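Local coordinates for hemerythrin HHE cation binding domain protein (Mycobacterium kansasii, PDB 6TYJ) that binds zinc and iron ions through a hemerythrin-type HHE domain, though its physiological role is not firmly established, at residues A42-L47 / S88-T93; L51-R56 / A145-Y150; D60-A65 / D116-D121. All blocks are in the same frame, centred on the assembly; numbering follows the deposited sequence.

Contact 1: A42-L47 / S88-T93; sequences ALFDEL and SVLLRT. With ZN (zinc ion), chain E.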
loop_
_atom_site.group_PDB
_atom_site.type_symbol
_atom_site.label_atom_id
_atom_site.label_comp_id
_atom_site.label_asym_id
_atom_site.label_seq_id
_atom_site.Cartn_x
_atom_site.Cartn_y
_atom_site.Cartn_z
ATOM N N ALA A 42 3.821 3.330 16.900
ATOM C CA ALA A 42 2.767 2.327 16.684
ATOM C C ALA A 42 2.040 2.587 15.383
ATOM O O ALA A 42 1.794 1.657 14.609
ATOM C CB ALA A 42 1.774 2.311 17.846
ATOM N N LEU A 43 1.727 3.855 15.100
ATOM C CA LEU A 43 1.029 4.175 13.864
ATOM C C LEU A 43 1.865 3.801 12.649
ATOM O O LEU A 43 1.328 3.322 11.638
ATOM C CB LEU A 43 0.693 5.671 13.861
ATOM C CG LEU A 43 -0.496 6.106 14.728
ATOM C CD1 LEU A 43 -0.413 7.645 14.791
ATOM C CD2 LEU A 43 -1.856 5.648 14.171
ATOM N N PHE A 44 3.183 3.993 12.725
ATOM C CA PHE A 44 4.026 3.624 11.600
ATOM C C PHE A 44 4.007 2.111 11.370
ATOM O O PHE A 44 3.938 1.672 10.219
ATOM C CB PHE A 44 5.453 4.110 11.815
ATOM C CG PHE A 44 6.343 3.848 10.646
ATOM C CD1 PHE A 44 6.103 4.475 9.438
ATOM C CD2 PHE A 44 7.437 2.985 10.759
ATOM C CE1 PHE A 44 6.926 4.216 8.326
ATOM C CE2 PHE A 44 8.275 2.751 9.660
ATOM C CZ PHE A 44 8.017 3.377 8.456
ATOM N N ASP A 45 4.071 1.310 12.438
ATOM C CA ASP A 45 3.907 -0.140 12.269
ATOM C C ASP A 45 2.574 -0.469 11.615
ATOM O O ASP A 45 2.483 -1.401 10.790
ATOM C CB ASP A 45 3.983 -0.844 13.612
ATOM C CG ASP A 45 5.392 -0.974 14.145
ATOM O OD1 ASP A 45 6.373 -0.729 13.408
ATOM O OD2 ASP A 45 5.497 -1.351 15.327
ATOM N N GLU A 46 1.500 0.222 12.030
ATOM C CA GLU A 46 0.184 -0.056 11.441
ATOM C C GLU A 46 0.196 0.240 9.955
ATOM O O GLU A 46 -0.358 -0.532 9.153
ATOM C CB GLU A 46 -0.892 0.782 12.139
ATOM C CG GLU A 46 -1.110 0.388 13.589
ATOM C CD GLU A 46 -2.063 1.322 14.313
ATOM O OE1 GLU A 46 -3.169 1.586 13.794
ATOM O OE2 GLU A 46 -1.700 1.787 15.407
ATOM N N LEU A 47 0.872 1.329 9.564
ATOM C CA LEU A 47 1.005 1.665 8.145
ATOM C C LEU A 47 1.775 0.591 7.390
ATOM O O LEU A 47 1.384 0.211 6.275
ATOM C CB LEU A 47 1.697 3.026 7.990
ATOM C CG LEU A 47 2.019 3.431 6.538
ATOM C CD1 LEU A 47 0.741 3.497 5.678
ATOM C CD2 LEU A 47 2.719 4.808 6.529
ATOM N N SER A 88 12.988 2.167 2.176
ATOM C CA SER A 88 14.329 1.781 2.620
ATOM C C SER A 88 15.148 2.995 3.054
ATOM O O SER A 88 15.884 2.937 4.047
ATOM C CB SER A 88 15.052 1.018 1.509
ATOM O OG SER A 88 14.376 -0.198 1.259
ATOM N N VAL A 89 15.051 4.095 2.312
ATOM C CA VAL A 89 15.761 5.306 2.716
ATOM C C VAL A 89 15.210 5.832 4.034
ATOM O O VAL A 89 15.975 6.260 4.913
ATOM C CB VAL A 89 15.686 6.371 1.609
ATOM C CG1 VAL A 89 16.410 7.645 2.052
ATOM C CG2 VAL A 89 16.297 5.832 0.325
ATOM N N LEU A 90 13.882 5.821 4.186
ATOM C CA LEU A 90 13.256 6.336 5.405
ATOM C C LEU A 90 13.755 5.587 6.629
ATOM O O LEU A 90 14.101 6.193 7.650
ATOM C CB LEU A 90 11.727 6.221 5.303
ATOM C CG LEU A 90 10.938 6.539 6.580
ATOM C CD1 LEU A 90 11.223 7.988 7.029
ATOM C CD2 LEU A 90 9.473 6.345 6.314
ATOM N N LEU A 91 13.796 4.264 6.546
ATOM C CA LEU A 91 14.202 3.452 7.681
ATOM C C LEU A 91 15.664 3.630 8.049
ATOM O O LEU A 91 16.053 3.230 9.150
ATOM C CB LEU A 91 13.909 1.982 7.390
ATOM C CG LEU A 91 12.431 1.671 7.146
ATOM C CD1 LEU A 91 12.240 0.239 6.732
ATOM C CD2 LEU A 91 11.619 1.995 8.406
ATOM N N ARG A 92 16.480 4.245 7.198
ATOM C CA ARG A 92 17.851 4.517 7.624
ATOM C C ARG A 92 17.994 5.796 8.449
ATOM O O ARG A 92 19.101 6.085 8.925
ATOM C CB ARG A 92 18.773 4.558 6.406
ATOM C CG ARG A 92 18.942 3.182 5.770
ATOM C CD ARG A 92 20.115 3.154 4.804
ATOM N NE ARG A 92 19.788 3.793 3.533
ATOM C CZ ARG A 92 19.244 3.154 2.500
ATOM N NH1 ARG A 92 18.976 3.813 1.382
ATOM N NH2 ARG A 92 18.960 1.858 2.586
ATOM N N THR A 93 16.920 6.564 8.626
ATOM C CA THR A 93 16.896 7.691 9.558
ATOM C C THR A 93 15.831 7.449 10.629
ATOM O O THR A 93 14.636 7.687 10.387
ATOM C CB THR A 93 16.640 9.013 8.824
ATOM O OG1 THR A 93 17.640 9.202 7.808
ATOM C CG2 THR A 93 16.703 10.211 9.798
HETATM ZN ZN ZN E . -3.544 3.340 16.197
HETATM O O HOH W 1 -5.130 5.238 16.412
#
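The ring of Phe-44 meets two leucines of the other helix. This is apolar packing between helices 38-65 and 70-91 of the hemerythrin-type helical bundle. At the ring's edge, near its plane, sits the CD2 methyl of Leu-91, with CE2 of Phe-44 and CD2 of Leu-91 3.7 Å apart. The second leucine, Leu-90, approaches obliquely. Its CD2 touches CE1 of Phe-44 at 3.9 Å. The two methyls meet the outer end of the ring side by side, around CZ. No hydrogen bond crosses the contact. The backbones stay well apart, with CA of Phe-44 and CA of Leu-91 10.9 Å from each other, and the aromatic side chain spans the gap. CG of Phe-44 stands anti to the backbone N (chi1 -176°), which carries the ring outward to the leucines. Leu-90 comes to meet Phe-44 from the opposite direction. Leu-91 reaches in only with the end of its side chain. Arg-163 of helix 163-168 touches both Phe-44 and Leu-91. Phe-107 of helix 100-121 packs on Leu-90. Glu-46 lies apart from this packing and reaches a zinc ion. Its chain is extended beyond CG. Glu-46 OE2 binds that zinc at a long 2.5 Å, and one water binds the same ion, also at 2.5 Å.

Contact 2: L51-R56 / A145-Y150; sequences LDIHFR and ARMEQY. With ZN (zinc ion), chain B.
Ile-53 and Tyr-150 make the close part of this contact. CG2 of Ile-53 rests 3.5 Å from the carbonyl carbon C of Tyr-150 and 3.6 Å from its CB. The Ile-53 CG1 branch stands between the backbone N and the carbonyl carbon (chi1 71°), and its CD1 reaches CG of Met-147 at 3.7 Å in one of the two conformers of Met-147. These two side chains cross at about a right angle. CB of Arg-56 lies 3.4 Å from CE2 of Tyr-150. CD of Arg-56 sits over one face of that ring in a CH-pi contact, 4.2 Å from the centroid. CG of Arg-146 covers part of the opposite face, so the ring is sandwiched between two arginines. Within 51-56, Arg-56 NE forms a salt bridge with Asp-52 OD1 at 2.9 Å, on the syn side but 27° out of the carboxylate plane. It steadies the arginine over the ring. Arg-146 NH1 donates to Tyr-150 OH at 3.0 Å. The loose side is at Ala-145, Glu-148 and Gln-149, which are exposed and take no part. The axes of the two segments come within 9.4 Å, their directions 139° apart, closer to antiparallel than parallel. His-54 projects away from helix 133-161 and binds zinc through NE2. Helix 133-161 thus packs on the side of helix 38-65 turned from the metal, near helix 12-32, where Val-15 touches Met-147 and His-19 touches Ile-53.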
loop_
_atom_site.group_PDB
_atom_site.type_symbol
_atom_site.label_atom_id
_atom_site.label_comp_id
_atom_site.label_asym_id
_atom_site.label_seq_id
_atom_site.Cartn_x
_atom_site.Cartn_y
_atom_site.Cartn_z
ATOM N N LEU A 51 0.363 -1.339 4.234
ATOM C CA LEU A 51 1.095 -1.211 2.978
ATOM C C LEU A 51 1.469 -2.580 2.425
ATOM O O LEU A 51 1.288 -2.841 1.233
ATOM C CB LEU A 51 2.346 -0.347 3.175
ATOM C CG LEU A 51 3.295 -0.170 1.986
ATOM C CD1 LEU A 51 2.531 0.219 0.728
ATOM C CD2 LEU A 51 4.389 0.865 2.290
ATOM N N ASP A 52 2.017 -3.448 3.280
ATOM C CA ASP A 52 2.335 -4.830 2.899
ATOM C C ASP A 52 1.157 -5.490 2.209
ATOM O O ASP A 52 1.285 -6.018 1.092
ATOM C CB ASP A 52 2.733 -5.612 4.158
ATOM C CG ASP A 52 3.073 -7.064 3.890
ATOM O OD1 ASP A 52 3.464 -7.398 2.765
ATOM O OD2 ASP A 52 2.947 -7.871 4.822
ATOM N N ILE A 53 -0.010 -5.458 2.843
ATOM C CA ILE A 53 -1.118 -6.215 2.268
ATOM C C ILE A 53 -1.690 -5.519 1.041
ATOM O O ILE A 53 -2.227 -6.187 0.132
ATOM C CB ILE A 53 -2.191 -6.506 3.320
ATOM C CG1 ILE A 53 -2.961 -5.269 3.711
ATOM C CG2 ILE A 53 -1.560 -7.113 4.572
ATOM C CD1 ILE A 53 -3.817 -5.545 4.983
ATOM N N HIS A 54 -1.562 -4.192 0.974
ATOM C CA HIS A 54 -2.068 -3.448 -0.166
ATOM C C HIS A 54 -1.318 -3.793 -1.439
ATOM O O HIS A 54 -1.940 -4.106 -2.474
ATOM C CB HIS A 54 -1.937 -1.960 0.112
ATOM C CG HIS A 54 -2.577 -1.112 -0.928
ATOM N ND1 HIS A 54 -3.928 -0.882 -0.961
ATOM C CD2 HIS A 54 -2.048 -0.429 -1.970
ATOM C CE1 HIS A 54 -4.214 -0.087 -1.980
ATOM N NE2 HIS A 54 -3.088 0.190 -2.610
ATOM N N PHE A 55 0.021 -3.753 -1.385
ATOM C CA PHE A 55 0.802 -4.091 -2.570
ATOM C C PHE A 55 0.589 -5.541 -2.962
ATOM O O PHE A 55 0.597 -5.855 -4.155
ATOM C CB PHE A 55 2.288 -3.794 -2.359
ATOM C CG PHE A 55 2.629 -2.334 -2.491
ATOM C CD1 PHE A 55 1.628 -1.385 -2.633
ATOM C CD2 PHE A 55 3.954 -1.926 -2.509
ATOM C CE1 PHE A 55 1.935 -0.024 -2.761
ATOM C CE2 PHE A 55 4.267 -0.586 -2.634
ATOM C CZ PHE A 55 3.254 0.366 -2.767
ATOM N N ARG A 56 0.385 -6.431 -1.983
ATOM C CA ARG A 56 0.174 -7.844 -2.320
ATOM C C ARG A 56 -1.158 -8.055 -3.017
ATOM O O ARG A 56 -1.226 -8.820 -3.998
ATOM C CB ARG A 56 0.253 -8.701 -1.063
ATOM C CG ARG A 56 1.659 -8.913 -0.549
ATOM C CD ARG A 56 1.672 -9.925 0.576
ATOM N NE ARG A 56 2.940 -9.876 1.284
ATOM C CZ ARG A 56 3.956 -10.688 1.040
ATOM N NH1 ARG A 56 3.846 -11.622 0.108
ATOM N NH2 ARG A 56 5.075 -10.576 1.739
ATOM N N ALA A 145 -11.316 -10.745 0.936
ATOM C CA ALA A 145 -10.929 -11.899 1.746
ATOM C C ALA A 145 -9.412 -12.046 1.811
ATOM O O ALA A 145 -8.864 -12.371 2.865
ATOM C CB ALA A 145 -11.572 -13.183 1.195
ATOM N N ARG A 146 -8.724 -11.884 0.680
ATOM C CA ARG A 146 -7.285 -12.023 0.696
ATOM C C ARG A 146 -6.650 -10.951 1.579
ATOM O O ARG A 146 -5.620 -11.211 2.214
ATOM C CB ARG A 146 -6.751 -11.967 -0.731
ATOM C CG ARG A 146 -5.327 -12.470 -0.894
ATOM C CD ARG A 146 -5.189 -14.012 -0.754
ATOM N NE ARG A 146 -5.828 -14.747 -1.857
ATOM C CZ ARG A 146 -5.251 -14.995 -3.037
ATOM N NH1 ARG A 146 -4.005 -14.584 -3.286
ATOM N NH2 ARG A 146 -5.926 -15.651 -3.971
ATOM N N MET A 147 -7.261 -9.756 1.662
ATOM C CA MET A 147 -6.721 -8.720 2.543
ATOM C C MET A 147 -6.723 -9.180 3.998
ATOM O O MET A 147 -5.741 -8.971 4.723
ATOM C CB MET A 147 -7.510 -7.415 2.389
ATOM C CG MET A 147 -6.763 -6.186 2.864
ATOM S SD MET A 147 -7.764 -4.682 2.757
ATOM C CE MET A 147 -8.472 -4.847 1.131
ATOM N N GLU A 148 -7.813 -9.816 4.445
ATOM C CA GLU A 148 -7.861 -10.342 5.805
ATOM C C GLU A 148 -6.791 -11.421 6.011
ATOM O O GLU A 148 -6.082 -11.434 7.026
ATOM C CB GLU A 148 -9.254 -10.913 6.087
ATOM C CG GLU A 148 -9.325 -11.706 7.384
ATOM C CD GLU A 148 -9.883 -10.908 8.548
ATOM O OE1 GLU A 148 -10.589 -9.904 8.311
ATOM O OE2 GLU A 148 -9.616 -11.293 9.704
ATOM N N GLN A 149 -6.674 -12.350 5.059
ATOM C CA GLN A 149 -5.639 -13.371 5.167
ATOM C C GLN A 149 -4.246 -12.747 5.208
ATOM O O GLN A 149 -3.405 -13.119 6.041
ATOM C CB GLN A 149 -5.768 -14.334 3.995
ATOM C CG GLN A 149 -4.629 -15.322 3.877
ATOM C CD GLN A 149 -4.582 -15.887 2.472
ATOM O OE1 GLN A 149 -5.612 -16.297 1.930
ATOM N NE2 GLN A 149 -3.412 -15.870 1.869
ATOM N N TYR A 150 -3.984 -11.783 4.319
ATOM C CA TYR A 150 -2.661 -11.168 4.296
ATOM C C TYR A 150 -2.410 -10.340 5.554
ATOM O O TYR A 150 -1.274 -10.260 6.039
ATOM C CB TYR A 150 -2.506 -10.274 3.063
ATOM C CG TYR A 150 -2.371 -10.994 1.741
ATOM C CD1 TYR A 150 -2.092 -12.342 1.679
ATOM C CD2 TYR A 150 -2.458 -10.270 0.556
ATOM C CE1 TYR A 150 -1.958 -12.984 0.453
ATOM C CE2 TYR A 150 -2.317 -10.886 -0.668
ATOM C CZ TYR A 150 -2.078 -12.243 -0.707
ATOM O OH TYR A 150 -1.957 -12.885 -1.935
HETATM ZN ZN ZN B . -2.960 1.140 -4.483
#

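Contact 3: D60-A65 / D116-D121; sequences DLYYPA and DEEERD. With ZN (zinc ion), chain B.
Tyr-63 and Glu-118 meet beside the bound zinc. Glu-118 OE2 binds the metal at 2.2 Å, while OE1 of Glu-118 stays 3.6 Å from the zinc. OE1 is instead turned to the tyrosines. It lies 3.4 Å from Tyr-63 OH, and Tyr-62 CE2 is 4.2 Å from the same oxygen. The Tyr-63 and Glu-118 side chains cross obliquely, with ring and carboxylate planes 56° apart. CG of Glu-118 is anti to the backbone N (chi1 -170°), and the rest of the chain is extended. This straight reach delivers OE2 to the metal from helix 100-121. His-20, His-54, Glu-58 and His-114 complete the site, which is the HHE metal centre of the hemerythrin family. In the next shell, a water donates to Glu-117 OE1 at 3.1 Å and makes a weak hydrogen bond to Tyr-63 OH. Glu-117 OE2 and Asp-121 OD2 are 2.7 Å apart, so one of these acids probably holds a proton. Tyr-62 OH is held by a hydrogen bond to Met-122 O. Tyr-63 meets the ring of His-77 edge-to-face. Both tyrosines sit near the end of helix 38-65, which has a wider pi-type turn at residues 60-62 and a kink at Pro-64. The side chain of Tyr-63 also lies about 3 Å from another zinc ion, nearest atoms counted. Glu-118 thus binds its zinc through one oxygen. Its OE1 is left facing the Tyr-63 hydroxyl, which is consistent with a second shell that steadies the carboxylate.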
loop_
_atom_site.group_PDB
_atom_site.type_symbol
_atom_site.label_atom_id
_atom_site.label_comp_id
_atom_site.label_asym_id
_atom_site.label_seq_id
_atom_site.Cartn_x
_atom_site.Cartn_y
_atom_site.Cartn_z
ATOM N N ASP A 60 -1.115 -9.551 -6.631
ATOM C CA ASP A 60 -1.554 -10.949 -6.704
ATOM C C ASP A 60 -2.928 -11.116 -7.323
ATOM O O ASP A 60 -3.228 -12.203 -7.862
ATOM C CB ASP A 60 -1.581 -11.555 -5.298
ATOM C CG ASP A 60 -0.208 -11.581 -4.631
ATOM O OD1 ASP A 60 0.824 -11.338 -5.307
ATOM O OD2 ASP A 60 -0.158 -11.901 -3.429
ATOM N N LEU A 61 -3.784 -10.097 -7.244
ATOM C CA LEU A 61 -5.158 -10.208 -7.722
ATOM C C LEU A 61 -5.517 -9.105 -8.710
ATOM O O LEU A 61 -6.004 -9.392 -9.807
ATOM C CB LEU A 61 -6.133 -10.207 -6.545
ATOM C CG LEU A 61 -6.107 -11.511 -5.738
ATOM C CD1 LEU A 61 -6.861 -11.444 -4.430
ATOM C CD2 LEU A 61 -6.684 -12.615 -6.603
ATOM N N TYR A 62 -5.302 -7.836 -8.346
ATOM C CA TYR A 62 -5.882 -6.774 -9.166
ATOM C C TYR A 62 -5.105 -6.561 -10.464
ATOM O O TYR A 62 -5.687 -6.542 -11.557
ATOM C CB TYR A 62 -5.923 -5.475 -8.358
ATOM C CG TYR A 62 -6.630 -4.351 -9.103
ATOM C CD1 TYR A 62 -7.988 -4.433 -9.370
ATOM C CD2 TYR A 62 -5.932 -3.231 -9.557
ATOM C CE1 TYR A 62 -8.641 -3.406 -10.042
ATOM C CE2 TYR A 62 -6.584 -2.199 -10.257
ATOM C CZ TYR A 62 -7.932 -2.301 -10.489
ATOM O OH TYR A 62 -8.617 -1.307 -11.159
ATOM N N TYR A 63 -3.794 -6.345 -10.366
ATOM C CA TYR A 63 -3.032 -6.105 -11.579
ATOM C C TYR A 63 -3.062 -7.306 -12.536
ATOM O O TYR A 63 -3.105 -7.062 -13.752
ATOM C CB TYR A 63 -1.593 -5.695 -11.218
ATOM C CG TYR A 63 -1.448 -4.323 -10.612
ATOM C CD1 TYR A 63 -2.422 -3.370 -10.822
ATOM C CD2 TYR A 63 -0.341 -3.988 -9.827
ATOM C CE1 TYR A 63 -2.304 -2.079 -10.279
ATOM C CE2 TYR A 63 -0.222 -2.707 -9.288
ATOM C CZ TYR A 63 -1.222 -1.773 -9.514
ATOM O OH TYR A 63 -1.156 -0.477 -9.008
ATOM N N PRO A 64 -3.082 -8.584 -12.092
ATOM C CA PRO A 64 -3.199 -9.671 -13.075
ATOM C C PRO A 64 -4.492 -9.606 -13.871
ATOM O O PRO A 64 -4.495 -9.926 -15.075
ATOM C CB PRO A 64 -3.095 -10.932 -12.198
ATOM C CG PRO A 64 -2.155 -10.485 -11.081
ATOM C CD PRO A 64 -2.626 -9.073 -10.769
ATOM N N ALA A 65 -5.595 -9.205 -13.226
ATOM C CA ALA A 65 -6.868 -9.043 -13.917
ATOM C C ALA A 65 -6.794 -7.955 -14.973
ATOM O O ALA A 65 -7.556 -7.972 -15.958
ATOM C CB ALA A 65 -7.973 -8.714 -12.914
ATOM N N ASP A 116 -2.588 8.343 -6.162
ATOM C CA ASP A 116 -3.043 9.299 -7.166
ATOM C C ASP A 116 -2.802 8.780 -8.580
ATOM O O ASP A 116 -3.675 8.896 -9.452
ATOM C CB ASP A 116 -2.345 10.659 -6.980
ATOM C CG ASP A 116 -2.741 11.369 -5.687
ATOM O OD1 ASP A 116 -1.991 12.282 -5.257
ATOM O OD2 ASP A 116 -3.785 11.022 -5.089
ATOM N N GLU A 117 -1.607 8.233 -8.843
ATOM C CA GLU A 117 -1.318 7.751 -10.191
ATOM C C GLU A 117 -2.191 6.547 -10.532
ATOM O O GLU A 117 -2.690 6.429 -11.656
ATOM C CB GLU A 117 0.165 7.381 -10.334
ATOM C CG GLU A 117 0.606 7.002 -11.784
ATOM C CD GLU A 117 0.513 5.497 -12.109
ATOM O OE1 GLU A 117 0.734 4.648 -11.210
ATOM O OE2 GLU A 117 0.227 5.162 -13.281
ATOM N N GLU A 118 -2.402 5.664 -9.558
ATOM C CA GLU A 118 -3.262 4.513 -9.788
ATOM C C GLU A 118 -4.705 4.933 -10.030
ATOM O O GLU A 118 -5.379 4.394 -10.916
ATOM C CB GLU A 118 -3.169 3.579 -8.584
ATOM C CG GLU A 118 -3.827 2.226 -8.816
ATOM C CD GLU A 118 -3.776 1.365 -7.583
ATOM O OE1 GLU A 118 -4.222 0.187 -7.690
ATOM O OE2 GLU A 118 -3.297 1.881 -6.537
ATOM N N GLU A 119 -5.212 5.886 -9.244
ATOM C CA GLU A 119 -6.599 6.290 -9.435
ATOM C C GLU A 119 -6.801 7.126 -10.697
ATOM O O GLU A 119 -7.943 7.265 -11.154
ATOM C CB GLU A 119 -7.089 7.025 -8.182
ATOM C CG GLU A 119 -7.206 6.079 -6.998
ATOM C CD GLU A 119 -7.636 6.749 -5.717
ATOM O OE1 GLU A 119 -7.889 7.974 -5.758
ATOM O OE2 GLU A 119 -7.742 6.053 -4.683
ATOM N N ARG A 120 -5.722 7.631 -11.297
ATOM C CA ARG A 120 -5.803 8.275 -12.604
ATOM C C ARG A 120 -5.845 7.261 -13.748
ATOM O O ARG A 120 -6.644 7.400 -14.685
ATOM C CB ARG A 120 -4.606 9.213 -12.795
ATOM C CG ARG A 120 -4.531 9.807 -14.206
ATOM C CD ARG A 120 -3.368 10.783 -14.400
ATOM N NE ARG A 120 -2.110 10.124 -14.758
ATOM C CZ ARG A 120 -1.003 10.176 -14.020
ATOM N NH1 ARG A 120 -0.991 10.861 -12.881
ATOM N NH2 ARG A 120 0.098 9.551 -14.422
ATOM N N ASP A 121 -4.966 6.260 -13.691
ATOM C CA ASP A 121 -4.628 5.403 -14.823
ATOM C C ASP A 121 -5.255 4.021 -14.761
ATOM O O ASP A 121 -5.477 3.417 -15.808
ATOM C CB ASP A 121 -3.108 5.198 -14.898
ATOM C CG ASP A 121 -2.355 6.438 -15.320
ATOM O OD1 ASP A 121 -2.993 7.417 -15.760
ATOM O OD2 ASP A 121 -1.109 6.422 -15.212
HETATM ZN ZN ZN B . -2.960 1.140 -4.483
HETATM O O HOH W 2 -1.107 2.116 -11.101
#

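In the fold
All three contacts share helix 38-65, used in the order contact 1, contact 2, contact 3. Their second segments follow in the order 1, 3, 2, on helices 70-91, 100-121 and 133-161. Contact 3 therefore falls between the two segments of contact 2, while contact 1 crosses both. Contact 1 is about 18 Å from contact 2 and 24 Å from contact 3, between centres, and contacts 1 and 3 lie on opposite sides of the chain's centre. Contacts 2 and 3 are 14 Å apart and touch. Tyr-150 OH and Asp-60 OD2 approach to 2.5 Å, probably a weak hydrogen bond. His-54 and Glu-118 bind the same zinc. One long helix thus joins apolar packing to the metal centre.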